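Local coordinates for protein salt-tolerant glutaminase (Micrococcus luteus, PDB 3AGD) that probably catalyses the hydrolysis of L-glutamine to L-glutamate and ammonium, as a salt-tolerant member of the glutaminase family, at residues G48-A53 / D203-G208; S66-Y71 / G264-L269; M207-A212 / I216-G221. All coordinates share one frame; numbering follows the deposited sequence.

Contact 1 of 3, residues G48-A53 / D203-G208; sequences GRLHCA and DLAVMG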
ATOM      1  N   GLY A  48      -9.001 -17.708  -1.688  1.00 39.41           N
ATOM      2  CA  GLY A  48      -8.675 -19.075  -1.331  1.00 35.04           C
ATOM      3  C   GLY A  48      -8.345 -19.884  -2.563  1.00 32.56           C
ATOM      4  O   GLY A  48      -8.472 -21.109  -2.573  1.00 33.21           O
ATOM      5  N   ARG A  49      -7.927 -19.187  -3.613  1.00 31.02           N
ATOM      6  CA  ARG A  49      -7.572 -19.832  -4.864  1.00 30.33           C
ATOM      7  C   ARG A  49      -6.064 -19.902  -5.014  1.00 30.08           C
ATOM      8  O   ARG A  49      -5.329 -19.087  -4.454  1.00 29.43           O
ATOM      9  CB  ARG A  49      -8.174 -19.070  -6.049  1.00 31.63           C
ATOM     10  CG  ARG A  49      -9.686 -18.952  -5.993  1.00 41.46           C
ATOM     11  CD  ARG A  49     -10.344 -20.312  -5.786  1.00 49.84           C
ATOM     12  NE  ARG A  49     -11.768 -20.184  -5.494  1.00 56.96           N
ATOM     13  CZ  ARG A  49     -12.709 -19.972  -6.409  1.00 58.33           C
ATOM     14  NH1 ARG A  49     -12.385 -19.872  -7.693  1.00 59.77           N
ATOM     15  NH2 ARG A  49     -13.975 -19.841  -6.034  1.00 55.08           N
ATOM     16  N   LEU A  50      -5.614 -20.884  -5.783  1.00 28.49           N
ATOM     17  CA  LEU A  50      -4.200 -21.093  -6.026  1.00 28.37           C
ATOM     18  C   LEU A  50      -4.002 -21.324  -7.523  1.00 28.38           C
ATOM     19  O   LEU A  50      -4.176 -22.435  -8.022  1.00 30.97           O
ATOM     20  CB  LEU A  50      -3.724 -22.306  -5.225  1.00 29.15           C
ATOM     21  CG  LEU A  50      -2.231 -22.621  -5.188  1.00 33.87           C
ATOM     22  CD1 LEU A  50      -1.457 -21.433  -4.633  1.00 33.84           C
ATOM     23  CD2 LEU A  50      -2.005 -23.855  -4.322  1.00 35.92           C
ATOM     24  N   HIS A  51      -3.659 -20.259  -8.240  1.00 25.21           N
ATOM     25  CA  HIS A  51      -3.438 -20.347  -9.677  1.00 24.13           C
ATOM     26  C   HIS A  51      -1.947 -20.567  -9.910  1.00 25.50           C
ATOM     27  O   HIS A  51      -1.126 -19.779  -9.442  1.00 23.74           O
ATOM     28  CB  HIS A  51      -3.882 -19.048 -10.363  1.00 23.44           C
ATOM     29  CG  HIS A  51      -5.251 -18.585  -9.962  1.00 26.25           C
ATOM     30  ND1 HIS A  51      -6.369 -19.385 -10.064  1.00 26.77           N
ATOM     31  CD2 HIS A  51      -5.681 -17.401  -9.464  1.00 29.37           C
ATOM     32  CE1 HIS A  51      -7.428 -18.714  -9.646  1.00 27.03           C
ATOM     33  NE2 HIS A  51      -7.039 -17.507  -9.278  1.00 27.12           N
ATOM     34  N   CYS A  52      -1.592 -21.629 -10.628  1.00 26.01           N
ATOM     35  CA  CYS A  52      -0.183 -21.903 -10.885  1.00 27.62           C
ATOM     36  C   CYS A  52       0.099 -22.454 -12.267  1.00 24.62           C
ATOM     37  O   CYS A  52      -0.814 -22.774 -13.021  1.00 26.62           O
ATOM     38  CB  CYS A  52       0.377 -22.883  -9.852  1.00 34.50           C
ATOM     39  SG  CYS A  52      -0.766 -23.377  -8.572  1.00 41.17           S
ATOM     40  N   ALA A  53       1.386 -22.571 -12.577  1.00 23.22           N
ATOM     41  CA  ALA A  53       1.847 -23.087 -13.860  1.00 23.05           C
ATOM     42  C   ALA A  53       3.317 -23.474 -13.746  1.00 24.44           C
ATOM     43  O   ALA A  53       4.024 -22.994 -12.856  1.00 22.32           O
ATOM     44  CB  ALA A  53       1.667 -22.033 -14.945  1.00 19.80           C
ATOM     45  N   ASP A 203       3.853 -23.420  -1.921  1.00 22.97           N
ATOM     46  CA  ASP A 203       4.003 -23.159  -0.497  1.00 24.70           C
ATOM     47  C   ASP A 203       4.253 -21.670  -0.278  1.00 21.45           C
ATOM     48  O   ASP A 203       3.595 -21.033   0.549  1.00 22.31           O
ATOM     49  CB  ASP A 203       5.177 -23.948   0.085  1.00 26.36           C
ATOM     50  CG  ASP A 203       4.917 -25.436   0.138  1.00 27.57           C
ATOM     51  OD1 ASP A 203       3.861 -25.847   0.669  1.00 25.39           O
ATOM     52  OD2 ASP A 203       5.782 -26.196  -0.339  1.00 28.28           O
ATOM     53  N   LEU A 204       5.206 -21.120  -1.024  1.00 17.91           N
ATOM     54  CA  LEU A 204       5.547 -19.706  -0.899  1.00 21.22           C
ATOM     55  C   LEU A 204       4.352 -18.796  -1.152  1.00 22.22           C
ATOM     56  O   LEU A 204       4.115 -17.855  -0.398  1.00 24.40           O
ATOM     57  CB  LEU A 204       6.680 -19.334  -1.865  1.00 21.33           C
ATOM     58  CG  LEU A 204       8.098 -19.740  -1.460  1.00 19.72           C
ATOM     59  CD1 LEU A 204       9.081 -19.219  -2.494  1.00 19.19           C
ATOM     60  CD2 LEU A 204       8.427 -19.164  -0.086  1.00 16.26           C
ATOM     61  N   ALA A 205       3.603 -19.076  -2.215  1.00 19.78           N
ATOM     62  CA  ALA A 205       2.436 -18.270  -2.553  1.00 19.16           C
ATOM     63  C   ALA A 205       1.475 -18.183  -1.369  1.00 18.48           C
ATOM     64  O   ALA A 205       1.043 -17.098  -0.982  1.00 19.61           O
ATOM     65  CB  ALA A 205       1.720 -18.868  -3.769  1.00 17.26           C
ATOM     66  N   VAL A 206       1.153 -19.332  -0.789  1.00 17.64           N
ATOM     67  CA  VAL A 206       0.232 -19.379   0.339  1.00 17.52           C
ATOM     68  C   VAL A 206       0.811 -18.688   1.567  1.00 18.60           C
ATOM     69  O   VAL A 206       0.103 -17.974   2.278  1.00 20.09           O
ATOM     70  CB  VAL A 206      -0.133 -20.837   0.690  1.00 19.59           C
ATOM     71  CG1 VAL A 206      -1.046 -20.868   1.905  1.00 18.03           C
ATOM     72  CG2 VAL A 206      -0.818 -21.500  -0.514  1.00 20.45           C
ATOM     73  N   MET A 207       2.096 -18.908   1.821  1.00 18.23           N
ATOM     74  CA  MET A 207       2.761 -18.282   2.955  1.00 17.15           C
ATOM     75  C   MET A 207       2.707 -16.763   2.750  1.00 17.61           C
ATOM     76  O   MET A 207       2.366 -16.008   3.663  1.00 18.59           O
ATOM     77  CB  MET A 207       4.207 -18.781   3.037  1.00 17.47           C
ATOM     78  CG  MET A 207       4.317 -20.256   3.450  1.00 17.25           C
ATOM     79  SD  MET A 207       5.917 -21.013   3.057  1.00 19.89           S
ATOM     80  CE  MET A 207       6.908 -20.436   4.458  1.00 14.20           C
ATOM     81  N   GLY A 208       3.018 -16.328   1.536  1.00 15.49           N
ATOM     82  CA  GLY A 208       2.982 -14.910   1.227  1.00 18.60           C
ATOM     83  C   GLY A 208       1.588 -14.335   1.405  1.00 20.85           C
ATOM     84  O   GLY A 208       1.432 -13.225   1.922  1.00 18.75           O
TER

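Contact 2 of 3, residues S66-Y71 / G264-L269; sequences SKPFTY and GVLGAL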
ATOM      1  N   SER A  66      13.034 -17.219   4.016  1.00 14.20           N
ATOM      2  CA  SER A  66      12.599 -17.716   5.316  1.00 16.16           C
ATOM      3  C   SER A  66      12.592 -16.557   6.304  1.00 15.89           C
ATOM      4  O   SER A  66      11.852 -16.558   7.285  1.00 17.42           O
ATOM      5  CB  SER A  66      13.576 -18.769   5.831  1.00 15.79           C
ATOM      6  OG  SER A  66      14.807 -18.162   6.200  1.00 14.35           O
ATOM      7  N   LYS A  67      13.433 -15.567   6.029  1.00 17.90           N
ATOM      8  CA  LYS A  67      13.593 -14.409   6.900  1.00 16.71           C
ATOM      9  C   LYS A  67      12.326 -13.682   7.352  1.00 15.08           C
ATOM     10  O   LYS A  67      12.175 -13.378   8.533  1.00 14.83           O
ATOM     11  CB  LYS A  67      14.578 -13.435   6.253  1.00 15.65           C
ATOM     12  CG  LYS A  67      15.987 -14.018   6.149  1.00 10.88           C
ATOM     13  CD  LYS A  67      16.922 -13.106   5.380  1.00 15.64           C
ATOM     14  CE  LYS A  67      18.339 -13.662   5.360  1.00 14.09           C
ATOM     15  NZ  LYS A  67      19.242 -12.791   4.569  1.00 15.93           N
ATOM     16  N   PRO A  68      11.399 -13.389   6.429  1.00 17.44           N
ATOM     17  CA  PRO A  68      10.199 -12.695   6.900  1.00 16.58           C
ATOM     18  C   PRO A  68       9.360 -13.513   7.870  1.00 17.60           C
ATOM     19  O   PRO A  68       8.696 -12.961   8.749  1.00 17.55           O
ATOM     20  CB  PRO A  68       9.452 -12.363   5.606  1.00 22.02           C
ATOM     21  CG  PRO A  68       9.971 -13.356   4.623  1.00 24.23           C
ATOM     22  CD  PRO A  68      11.423 -13.469   4.959  1.00 18.75           C
ATOM     23  N   PHE A  69       9.413 -14.831   7.732  1.00 15.85           N
ATOM     24  CA  PHE A  69       8.625 -15.705   8.592  1.00 18.09           C
ATOM     25  C   PHE A  69       9.197 -15.900   9.992  1.00 17.02           C
ATOM     26  O   PHE A  69       8.449 -15.905  10.971  1.00 20.08           O
ATOM     27  CB  PHE A  69       8.400 -17.035   7.871  1.00 17.02           C
ATOM     28  CG  PHE A  69       7.780 -16.861   6.513  1.00 15.18           C
ATOM     29  CD1 PHE A  69       8.489 -17.180   5.356  1.00 13.11           C
ATOM     30  CD2 PHE A  69       6.518 -16.287   6.386  1.00 13.89           C
ATOM     31  CE1 PHE A  69       7.954 -16.926   4.095  1.00 11.97           C
ATOM     32  CE2 PHE A  69       5.971 -16.027   5.127  1.00 15.89           C
ATOM     33  CZ  PHE A  69       6.692 -16.345   3.977  1.00 13.88           C
ATOM     34  N   THR A  70      10.511 -16.043  10.105  1.00 16.30           N
ATOM     35  CA  THR A  70      11.113 -16.197  11.424  1.00 16.97           C
ATOM     36  C   THR A  70      10.984 -14.864  12.158  1.00 17.72           C
ATOM     37  O   THR A  70      10.823 -14.824  13.376  1.00 20.12           O
ATOM     38  CB  THR A  70      12.607 -16.596  11.335  1.00 13.83           C
ATOM     39  OG1 THR A  70      13.272 -15.773  10.374  1.00 13.72           O
ATOM     40  CG2 THR A  70      12.749 -18.050  10.933  1.00 13.08           C
ATOM     41  N   TYR A  71      11.053 -13.773  11.399  1.00 16.40           N
ATOM     42  CA  TYR A  71      10.923 -12.428  11.955  1.00 13.88           C
ATOM     43  C   TYR A  71       9.532 -12.300  12.581  1.00 12.14           C
ATOM     44  O   TYR A  71       9.384 -11.771  13.677  1.00 12.88           O
ATOM     45  CB  TYR A  71      11.127 -11.386  10.843  1.00 14.37           C
ATOM     46  CG  TYR A  71      11.099  -9.932  11.282  1.00 15.16           C
ATOM     47  CD1 TYR A  71      11.637  -9.534  12.510  1.00 12.20           C
ATOM     48  CD2 TYR A  71      10.605  -8.941  10.427  1.00 14.28           C
ATOM     49  CE1 TYR A  71      11.689  -8.183  12.876  1.00 11.99           C
ATOM     50  CE2 TYR A  71      10.655  -7.589  10.779  1.00 15.64           C
ATOM     51  CZ  TYR A  71      11.199  -7.215  12.006  1.00 18.07           C
ATOM     52  OH  TYR A  71      11.268  -5.878  12.351  1.00 15.07           O
ATOM     53  N   GLY A 264      14.079 -19.453  -5.372  1.00 16.54           N
ATOM     54  CA  GLY A 264      12.720 -19.084  -5.007  1.00 18.43           C
ATOM     55  C   GLY A 264      12.497 -17.628  -4.641  1.00 18.86           C
ATOM     56  O   GLY A 264      13.279 -17.039  -3.889  1.00 20.97           O
ATOM     57  N   VAL A 265      11.432 -17.041  -5.178  1.00 17.44           N
ATOM     58  CA  VAL A 265      11.089 -15.656  -4.871  1.00 17.80           C
ATOM     59  C   VAL A 265       9.729 -15.604  -4.177  1.00 17.58           C
ATOM     60  O   VAL A 265       8.755 -16.189  -4.649  1.00 14.97           O
ATOM     61  CB  VAL A 265      11.014 -14.769  -6.132  1.00 15.02           C
ATOM     62  CG1 VAL A 265      10.761 -13.314  -5.719  1.00 11.47           C
ATOM     63  CG2 VAL A 265      12.301 -14.876  -6.928  1.00 14.27           C
ATOM     64  N   LEU A 266       9.679 -14.896  -3.055  1.00 18.34           N
ATOM     65  CA  LEU A 266       8.460 -14.751  -2.279  1.00 17.40           C
ATOM     66  C   LEU A 266       7.893 -13.347  -2.484  1.00 19.21           C
ATOM     67  O   LEU A 266       8.621 -12.358  -2.416  1.00 18.60           O
ATOM     68  CB  LEU A 266       8.776 -14.996  -0.800  1.00 19.29           C
ATOM     69  CG  LEU A 266       7.713 -14.958   0.309  1.00 24.38           C
ATOM     70  CD1 LEU A 266       7.749 -13.630   1.012  1.00 25.22           C
ATOM     71  CD2 LEU A 266       6.339 -15.264  -0.253  1.00 19.35           C
ATOM     72  N   GLY A 267       6.594 -13.271  -2.752  1.00 16.21           N
ATOM     73  CA  GLY A 267       5.946 -11.990  -2.949  1.00 16.57           C
ATOM     74  C   GLY A 267       4.709 -11.906  -2.075  1.00 19.88           C
ATOM     75  O   GLY A 267       4.038 -12.913  -1.844  1.00 19.01           O
ATOM     76  N   ALA A 268       4.411 -10.711  -1.579  1.00 17.86           N
ATOM     77  CA  ALA A 268       3.242 -10.515  -0.734  1.00 19.60           C
ATOM     78  C   ALA A 268       2.711  -9.102  -0.929  1.00 20.57           C
ATOM     79  O   ALA A 268       3.255  -8.141  -0.384  1.00 18.47           O
ATOM     80  CB  ALA A 268       3.605 -10.749   0.725  1.00 19.09           C
ATOM     81  N   LEU A 269       1.649  -8.988  -1.721  1.00 19.91           N
ATOM     82  CA  LEU A 269       1.027  -7.702  -2.017  1.00 15.47           C
ATOM     83  C   LEU A 269      -0.244  -7.577  -1.180  1.00 18.86           C
ATOM     84  O   LEU A 269      -1.261  -8.212  -1.470  1.00 21.13           O
ATOM     85  CB  LEU A 269       0.699  -7.619  -3.510  1.00 13.44           C
ATOM     86  CG  LEU A 269       0.070  -6.304  -3.980  1.00 18.51           C
ATOM     87  CD1 LEU A 269       0.999  -5.150  -3.628  1.00 20.04           C
ATOM     88  CD2 LEU A 269      -0.189  -6.352  -5.478  1.00 12.66           C
TER

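Contact 3 of 3, residues M207-A212 / I216-G221; sequences MGACLA and IHPMTG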
ATOM      1  N   MET A 207       2.096 -18.908   1.821  1.00 18.23           N
ATOM      2  CA  MET A 207       2.761 -18.282   2.955  1.00 17.15           C
ATOM      3  C   MET A 207       2.707 -16.763   2.750  1.00 17.61           C
ATOM      4  O   MET A 207       2.366 -16.008   3.663  1.00 18.59           O
ATOM      5  CB  MET A 207       4.207 -18.781   3.037  1.00 17.47           C
ATOM      6  CG  MET A 207       4.317 -20.256   3.450  1.00 17.25           C
ATOM      7  SD  MET A 207       5.917 -21.013   3.057  1.00 19.89           S
ATOM      8  CE  MET A 207       6.908 -20.436   4.458  1.00 14.20           C
ATOM      9  N   GLY A 208       3.018 -16.328   1.536  1.00 15.49           N
ATOM     10  CA  GLY A 208       2.982 -14.910   1.227  1.00 18.60           C
ATOM     11  C   GLY A 208       1.588 -14.335   1.405  1.00 20.85           C
ATOM     12  O   GLY A 208       1.432 -13.225   1.922  1.00 18.75           O
ATOM     13  N   ALA A 209       0.573 -15.088   0.983  1.00 20.45           N
ATOM     14  CA  ALA A 209      -0.818 -14.648   1.107  1.00 19.38           C
ATOM     15  C   ALA A 209      -1.197 -14.396   2.568  1.00 19.54           C
ATOM     16  O   ALA A 209      -1.952 -13.470   2.867  1.00 19.34           O
ATOM     17  CB  ALA A 209      -1.755 -15.685   0.497  1.00 16.77           C
ATOM     18  N   CYS A 210      -0.686 -15.230   3.470  1.00 17.36           N
ATOM     19  CA  CYS A 210      -0.964 -15.070   4.894  1.00 19.07           C
ATOM     20  C   CYS A 210      -0.502 -13.688   5.349  1.00 19.58           C
ATOM     21  O   CYS A 210      -1.096 -13.082   6.242  1.00 19.48           O
ATOM     22  CB  CYS A 210      -0.234 -16.144   5.710  1.00 20.42           C
ATOM     23  SG  CYS A 210      -0.958 -17.812   5.647  1.00 24.58           S
ATOM     24  N   LEU A 211       0.572 -13.199   4.736  1.00 16.85           N
ATOM     25  CA  LEU A 211       1.095 -11.882   5.070  1.00 18.03           C
ATOM     26  C   LEU A 211       0.255 -10.817   4.365  1.00 17.37           C
ATOM     27  O   LEU A 211      -0.079  -9.796   4.949  1.00 17.67           O
ATOM     28  CB  LEU A 211       2.559 -11.758   4.624  1.00 16.79           C
ATOM     29  CG  LEU A 211       3.622 -12.624   5.309  1.00 16.23           C
ATOM     30  CD1 LEU A 211       4.970 -12.437   4.603  1.00 13.05           C
ATOM     31  CD2 LEU A 211       3.732 -12.241   6.783  1.00 13.21           C
ATOM     32  N   ALA A 212      -0.095 -11.078   3.110  1.00 18.05           N
ATOM     33  CA  ALA A 212      -0.873 -10.146   2.305  1.00 18.47           C
ATOM     34  C   ALA A 212      -2.260  -9.842   2.861  1.00 23.07           C
ATOM     35  O   ALA A 212      -2.762  -8.731   2.696  1.00 21.78           O
ATOM     36  CB  ALA A 212      -0.994 -10.679   0.880  1.00 17.23           C
ATOM     37  N   ILE A 216      -4.188 -13.576   7.913  1.00 19.99           N
ATOM     38  CA  ILE A 216      -5.247 -14.579   7.816  1.00 22.41           C
ATOM     39  C   ILE A 216      -4.935 -15.642   6.757  1.00 22.29           C
ATOM     40  O   ILE A 216      -4.580 -15.317   5.623  1.00 18.38           O
ATOM     41  CB  ILE A 216      -6.599 -13.910   7.471  1.00 23.48           C
ATOM     42  CG1 ILE A 216      -6.978 -12.922   8.577  1.00 27.24           C
ATOM     43  CG2 ILE A 216      -7.691 -14.966   7.312  1.00 20.35           C
ATOM     44  CD1 ILE A 216      -8.154 -12.025   8.225  1.00 29.44           C
ATOM     45  N   HIS A 217      -5.059 -16.916   7.124  1.00 22.95           N
ATOM     46  CA  HIS A 217      -4.783 -17.968   6.156  1.00 21.65           C
ATOM     47  C   HIS A 217      -5.896 -17.968   5.120  1.00 21.71           C
ATOM     48  O   HIS A 217      -7.068 -18.113   5.450  1.00 22.05           O
ATOM     49  CB  HIS A 217      -4.686 -19.338   6.827  1.00 20.06           C
ATOM     50  CG  HIS A 217      -3.921 -20.334   6.016  1.00 19.24           C
ATOM     51  ND1 HIS A 217      -4.398 -20.852   4.831  1.00 22.24           N
ATOM     52  CD2 HIS A 217      -2.667 -20.827   6.162  1.00 19.52           C
ATOM     53  CE1 HIS A 217      -3.472 -21.616   4.281  1.00 21.85           C
ATOM     54  NE2 HIS A 217      -2.411 -21.617   5.070  1.00 20.44           N
ATOM     55  N   PRO A 218      -5.536 -17.803   3.844  1.00 20.92           N
ATOM     56  CA  PRO A 218      -6.502 -17.771   2.746  1.00 23.77           C
ATOM     57  C   PRO A 218      -7.334 -19.033   2.535  1.00 26.89           C
ATOM     58  O   PRO A 218      -8.419 -18.966   1.965  1.00 27.25           O
ATOM     59  CB  PRO A 218      -5.628 -17.436   1.536  1.00 21.48           C
ATOM     60  CG  PRO A 218      -4.338 -18.098   1.867  1.00 20.72           C
ATOM     61  CD  PRO A 218      -4.154 -17.754   3.332  1.00 20.74           C
ATOM     62  N   MET A 219      -6.842 -20.172   3.011  1.00 27.82           N
ATOM     63  CA  MET A 219      -7.549 -21.439   2.833  1.00 27.34           C
ATOM     64  C   MET A 219      -8.484 -21.821   3.977  1.00 25.28           C
ATOM     65  O   MET A 219      -9.406 -22.609   3.784  1.00 25.78           O
ATOM     66  CB  MET A 219      -6.546 -22.576   2.631  1.00 31.13           C
ATOM     67  CG  MET A 219      -5.541 -22.361   1.510  1.00 35.70           C
ATOM     68  SD  MET A 219      -6.290 -22.205  -0.112  1.00 37.80           S
ATOM     69  CE  MET A 219      -5.572 -20.678  -0.653  1.00 40.68           C
ATOM     70  N   THR A 220      -8.251 -21.272   5.163  1.00 22.99           N
ATOM     71  CA  THR A 220      -9.077 -21.607   6.318  1.00 25.30           C
ATOM     72  C   THR A 220      -9.785 -20.421   6.967  1.00 26.89           C
ATOM     73  O   THR A 220     -10.756 -20.606   7.702  1.00 28.56           O
ATOM     74  CB  THR A 220      -8.234 -22.301   7.402  1.00 27.05           C
ATOM     75  OG1 THR A 220      -7.224 -21.395   7.866  1.00 28.95           O
ATOM     76  CG2 THR A 220      -7.573 -23.556   6.844  1.00 25.01           C
ATOM     77  N   GLY A 221      -9.296 -19.210   6.708  1.00 25.86           N
ATOM     78  CA  GLY A 221      -9.900 -18.029   7.298  1.00 25.80           C
ATOM     79  C   GLY A 221      -9.455 -17.828   8.737  1.00 27.96           C
ATOM     80  O   GLY A 221      -9.917 -16.915   9.422  1.00 27.26           O
TER

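Contact 1 of 3, residues G48-A53 / D203-G208
Leu50 reaches the helix with one methyl, CD1, which rests between two consecutive side chains: it lies 4.2 Å from Ala205 CB and 4.2 Å from Val206 CG2. Both are plain apolar contacts at loose van der Waals distance, and the shared surface is small, 84 Å² over both sides. The Leu50 and Val206 side chains cross at about a right angle. Leu50 gets there because its CG stands anti to the backbone N (chi1 -173°), which carries the branched end nearer to the helix than its CB bond alone would suggest. Val206 offers CG2, the branch beside its backbone N, while Ala205 points its CB toward the strand. This is a helix laid against the five-stranded antiparallel sheet of the glutaminase domain, met here at strand 50-54, the outermost strand on that side within the chain. The next strand, 40-44, continues the same surface: Leu50 and Ala205 both touch Ala44, and Ala205 also packs on Ala42. Strand 50-54 is held in place by backbone hydrogen bonds between His51 and Leu43 and between Ala53 and Ile41. Farther out, Val206 packs on Trp369 of the second subunit, and Arg49 forms a salt bridge with Asp349 of that subunit.

Contact 2 of 3, residues S66-Y71 / G264-L269
Leu266, on an inner strand of the antiparallel glutaminase sheet, meets Pro68 and Phe69 in the first turn of helix 67-78, the helix of a likely SxxK motif of the beta-lactamase clan. Across the two segments the contact is wholly apolar, burying 91 Å² in all. Phe69 and Leu266 come from opposite directions, the ring meeting the branch carbon of the leucine: CZ of Phe69 lies 4.1 Å from Leu266 CG, with an oblique approach to the ring. Pro68 CG touches the CD1 branch of the same leucine at 4.2 Å, and Met237 of helix 227-240 packs on both Pro68 and Leu266. Polar contacts belong to the surroundings. Lys67 NZ is hydrogen-bonded to Asn114 OD1 and Met112 O, and more weakly to Ser64 OG; Ser64 and Asn114 bind L-glutamate in another structure of this protein, so the helix start beside this packing borders the substrate site. Leu266 is itself tied by backbone hydrogen bonds to Lys258 on the adjoining strand. Within the helix, Pro68 also covers part of the aromatic ring: with Phe69 CG beside its backbone N (chi1 -55°), one face of the ring comes under Pro68 CG, which sits 4.1 Å above the ring plane, offset toward the rim.

Contact 3 of 3, residues M207-A212 / I216-G221
Helix 201-212 ends and the chain doubles back on it, bringing Cys210 and His217 to a CA-to-CA separation of 5.0 Å and Cys210 O to 3.5 Å from Ile216 N, with no hydrogen bond between the two segments. Cys210 carries most of the side-chain contact. Its SG lies 3.5 Å from His217 CD2 and 4.1 Å from the centroid of the imidazole, 36° off the ring normal, an oblique sulfur-aromatic approach. Having SG beside the backbone N (chi1 -76°) turns the sulfur to the loop, where it also meets Pro218 CD at 3.9 Å. One residue earlier in the helix, Ala209 CB points toward the loop and touches Pro218 CG at 3.8 Å, so the proline ring packs against two successive helical side chains. The histidine ring is steadied from within its own turn: Met219 N donates to His217 ND1 at 3.1 Å, with an N-H...N angle of 158° and the donor close to the ring plane. This bond uses ND1 as acceptor, while NE2 makes a weak hydrogen bond to Leu145 O. The Trp369 ring of the second subunit meets the His217 ring. At the reversal, Thr213 OG1 is within hydrogen-bonding reach of Ala209 O and Ile216 O, its single proton able to serve one at a time. The loop leads on to helix 227-240, which takes Leu211 against Val233, Val234 and Met237; helix 131-146 supports Cys210 through Leu145; and Ala212 is backbone-bonded to Gly271, just beyond strand 264-269.

In the fold
Helix 201-212 supplies a segment to contacts 1 and 3 and packs against both segments of contact 2. Contacts 1 and 3 share its Met207 and Gly208, and their centres lie about 9 Å apart; contact 2 is centred about 13 Å from each. In contact 1 the helix packs against the five-stranded antiparallel sheet at its outermost strand 50-54; strand 264-269 of contact 2 belongs to the same sheet. Between the contacts, Met207 packs on Phe69 and Gly208 on Leu266. Along the chain the order is 48-53, 66-71, 203-212, 216-221, 264-269, so contacts 1 and 2 interlock and contact 3 is nested within contact 2. Continuous packing through helix 201-212 thus links the flank of the L-glutamate site to parts that touch the second subunit.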